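Local coordinates for protein isoform 2 of Dual oxidase maturation factor 1 (Homo sapiens, PDB 7D3F) that may be required for the maturation of functional dual oxidase 1 and its transport from the endoplasmic reticulum to the plasma membrane, at residues G107-L112 and N127-W132. Sequence-based numbering, arbitrary orientation.
Sequences GVNITL and NEEFTW. With NAG (2-acetamido-2-deoxy-beta-D-glucopyranose), chain E; MAN (alpha-D-mannopyranose), chain C.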
loop_
_atom_site.group_PDB
_atom_site.type_symbol
_atom_site.label_atom_id
_atom_site.label_comp_id
_atom_site.label_asym_id
_atom_site.label_seq_id
_atom_site.Cartn_x
_atom_site.Cartn_y
_atom_site.Cartn_z
ATOM N N GLY B 107 9.528 -13.148 14.708
ATOM C CA GLY B 107 10.920 -13.481 14.497
ATOM C C GLY B 107 11.638 -13.647 15.821
ATOM O O GLY B 107 11.018 -13.672 16.887
ATOM N N VAL B 108 12.960 -13.758 15.727
ATOM C CA VAL B 108 13.818 -13.963 16.886
ATOM C C VAL B 108 14.915 -12.906 16.881
ATOM O O VAL B 108 15.521 -12.634 15.837
ATOM C CB VAL B 108 14.419 -15.384 16.907
ATOM C CG1 VAL B 108 15.136 -15.696 15.597
ATOM C CG2 VAL B 108 15.354 -15.554 18.091
ATOM N N ASN B 109 15.157 -12.303 18.042
ATOM C CA ASN B 109 16.241 -11.350 18.241
ATOM C C ASN B 109 17.338 -12.023 19.055
ATOM O O ASN B 109 17.095 -12.491 20.174
ATOM C CB ASN B 109 15.739 -10.086 18.941
ATOM C CG ASN B 109 15.252 -9.029 17.964
ATOM O OD1 ASN B 109 14.239 -9.209 17.290
ATOM N ND2 ASN B 109 15.976 -7.916 17.890
ATOM N N ILE B 110 18.539 -12.069 18.492
ATOM C CA ILE B 110 19.702 -12.670 19.131
ATOM C C ILE B 110 20.605 -11.542 19.602
ATOM O O ILE B 110 21.042 -10.710 18.796
ATOM C CB ILE B 110 20.446 -13.614 18.175
ATOM C CG1 ILE B 110 19.483 -14.661 17.614
ATOM C CG2 ILE B 110 21.614 -14.278 18.887
ATOM C CD1 ILE B 110 20.047 -15.442 16.456
ATOM N N THR B 111 20.878 -11.505 20.901
ATOM C CA THR B 111 21.704 -10.471 21.503
ATOM C C THR B 111 23.023 -11.073 21.967
ATOM O O THR B 111 23.049 -12.146 22.574
ATOM C CB THR B 111 20.992 -9.806 22.684
ATOM O OG1 THR B 111 20.763 -10.774 23.716
ATOM C CG2 THR B 111 19.659 -9.221 22.242
ATOM N N LEU B 112 24.114 -10.375 21.670
ATOM C CA LEU B 112 25.457 -10.772 22.086
ATOM C C LEU B 112 26.117 -9.529 22.669
ATOM O O LEU B 112 26.571 -8.657 21.922
ATOM C CB LEU B 112 26.258 -11.337 20.916
ATOM C CG LEU B 112 27.720 -11.695 21.187
ATOM C CD1 LEU B 112 27.824 -12.886 22.125
ATOM C CD2 LEU B 112 28.453 -11.968 19.885
ATOM N N ASN B 127 22.616 -6.949 18.394
ATOM C CA ASN B 127 21.202 -7.290 18.571
ATOM C C ASN B 127 20.633 -7.502 17.169
ATOM O O ASN B 127 20.126 -6.566 16.544
ATOM C CB ASN B 127 20.454 -6.206 19.336
ATOM C CG ASN B 127 19.005 -6.569 19.597
ATOM O OD1 ASN B 127 18.608 -7.725 19.455
ATOM N ND2 ASN B 127 18.209 -5.581 19.988
ATOM N N GLU B 128 20.706 -8.740 16.690
ATOM C CA GLU B 128 20.303 -9.085 15.336
ATOM C C GLU B 128 18.883 -9.631 15.330
ATOM O O GLU B 128 18.414 -10.200 16.317
ATOM C CB GLU B 128 21.256 -10.119 14.731
ATOM C CG GLU B 128 22.720 -9.719 14.762
ATOM C CD GLU B 128 23.054 -8.624 13.768
ATOM O OE1 GLU B 128 22.210 -8.320 12.899
ATOM O OE2 GLU B 128 24.167 -8.067 13.857
ATOM N N GLU B 129 18.201 -9.457 14.202
ATOM C CA GLU B 129 16.837 -9.935 14.032
ATOM C C GLU B 129 16.765 -10.891 12.853
ATOM O O GLU B 129 17.345 -10.632 11.793
ATOM C CB GLU B 129 15.864 -8.774 13.819
ATOM C CG GLU B 129 14.418 -9.194 13.622
ATOM C CD GLU B 129 13.476 -8.010 13.528
ATOM O OE1 GLU B 129 12.429 -8.026 14.208
ATOM O OE2 GLU B 129 13.789 -7.060 12.780
ATOM N N PHE B 130 16.048 -11.995 13.044
ATOM C CA PHE B 130 15.789 -12.967 11.987
ATOM C C PHE B 130 14.294 -13.250 11.994
ATOM O O PHE B 130 13.777 -13.837 12.950
ATOM C CB PHE B 130 16.600 -14.244 12.198
ATOM C CG PHE B 130 18.085 -14.026 12.185
ATOM C CD1 PHE B 130 18.762 -13.694 13.346
ATOM C CD2 PHE B 130 18.805 -14.151 11.009
ATOM C CE1 PHE B 130 20.129 -13.490 13.336
ATOM C CE2 PHE B 130 20.169 -13.951 10.992
ATOM C CZ PHE B 130 20.834 -13.619 12.156
ATOM N N THR B 131 13.602 -12.821 10.945
ATOM C CA THR B 131 12.148 -12.861 10.899
ATOM C C THR B 131 11.663 -14.045 10.075
ATOM O O THR B 131 12.192 -14.327 8.996
ATOM C CB THR B 131 11.584 -11.563 10.314
ATOM O OG1 THR B 131 12.154 -11.332 9.020
ATOM C CG2 THR B 131 11.902 -10.387 11.223
ATOM N N TRP B 132 10.649 -14.737 10.595
ATOM C CA TRP B 132 9.972 -15.808 9.877
ATOM C C TRP B 132 8.537 -15.435 9.522
ATOM O O TRP B 132 7.698 -16.322 9.333
ATOM C CB TRP B 132 9.996 -17.100 10.693
ATOM C CG TRP B 132 9.536 -16.930 12.106
ATOM C CD1 TRP B 132 8.287 -16.575 12.525
ATOM C CD2 TRP B 132 10.316 -17.125 13.290
ATOM N NE1 TRP B 132 8.245 -16.525 13.898
ATOM C CE2 TRP B 132 9.479 -16.861 14.390
ATOM C CE3 TRP B 132 11.644 -17.493 13.525
ATOM C CZ2 TRP B 132 9.926 -16.954 15.706
ATOM C CZ3 TRP B 132 12.085 -17.585 14.830
ATOM C CH2 TRP B 132 11.229 -17.317 15.904
HETATM C C1 NAG E . 15.635 -6.830 17.003
HETATM C C2 NAG E . 15.296 -5.555 17.777
HETATM C C3 NAG E . 15.016 -4.403 16.812
HETATM C C4 NAG E . 16.157 -4.240 15.817
HETATM C C5 NAG E . 16.438 -5.571 15.125
HETATM C C6 NAG E . 17.629 -5.536 14.195
HETATM C C7 NAG E . 14.204 -5.568 19.977
HETATM C C8 NAG E . 12.934 -5.838 20.726
HETATM N N2 NAG E . 14.158 -5.771 18.656
HETATM O O3 NAG E . 14.837 -3.200 17.550
HETATM O O4 NAG E . 15.800 -3.258 14.848
HETATM O O5 NAG E . 16.719 -6.576 16.109
HETATM O O6 NAG E . 18.828 -5.238 14.898
HETATM O O7 NAG E . 15.223 -5.184 20.541
HETATM C C1 MAN C . 24.666 -2.269 14.662
HETATM C C2 MAN C . 25.958 -2.865 14.092
HETATM C C3 MAN C . 25.596 -3.873 13.016
HETATM C C4 MAN C . 24.677 -4.952 13.597
HETATM C C5 MAN C . 23.429 -4.302 14.219
HETATM C C6 MAN C . 22.557 -5.294 14.954
HETATM O O2 MAN C . 26.627 -3.620 15.096
HETATM O O3 MAN C . 26.750 -4.472 12.438
HETATM O O4 MAN C . 24.276 -5.849 12.574
HETATM O O5 MAN C . 23.830 -3.286 15.174
HETATM O O6 MAN C . 23.257 -5.723 16.118
#
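Trp132 lays one face of its indole over Gly107: the CA of Gly107 stands 3.8 Å from the centroid of the six-membered ring and only 14° off its normal, a CH-pi contact. Val108 CG1 comes within 3.7 Å of Trp132 CZ3, the two side chains crossing at about a right angle. From there 107-112 and 127-131 run as antiparallel strands at 160°, tied by two pairs of backbone bonds, Val108 with Phe130 and Ile110 with Glu128. Beside Val108, Ile110 CD1 meets Phe130 CE1 obliquely at 3.7 Å.

The face bearing Asn109, Asn127 and Glu129 carries an N-linked glycosylation site, Asn109 of an Asn-Ile-Thr sequon completed by Thr111, in the predicted extracellular region. Asn109 ND2 is covalently bonded to C1 of an N-acetylglucosamine, and its remaining N-H points to Asn127 OD1 at 3.1 Å; the acceptor lies in the Asn109 amide plane, whereas the donor stands above the plane of the Asn127 carbonyl. Chi1 of -177° sets Asn127 CG anti to the backbone N, and from that amide ND2 donates to O7 of the sugar at 3.1 Å, bracing it from the adjacent strand. A mannose of a separate sugar chain accepts from Asn127 N through O6 at 2.7 Å. Glu128 leaves from the other face, its chain bent at chi2, and OE2 takes the mannose O4 at 2.6 Å.

Within the antiparallel sheet, strand 94-103 flanks 107-114 on its other side; helices 138-148 and 152-160 pack on the Val108, Ile110 and Phe130 face, through Tyr138, Leu157 and Ala158.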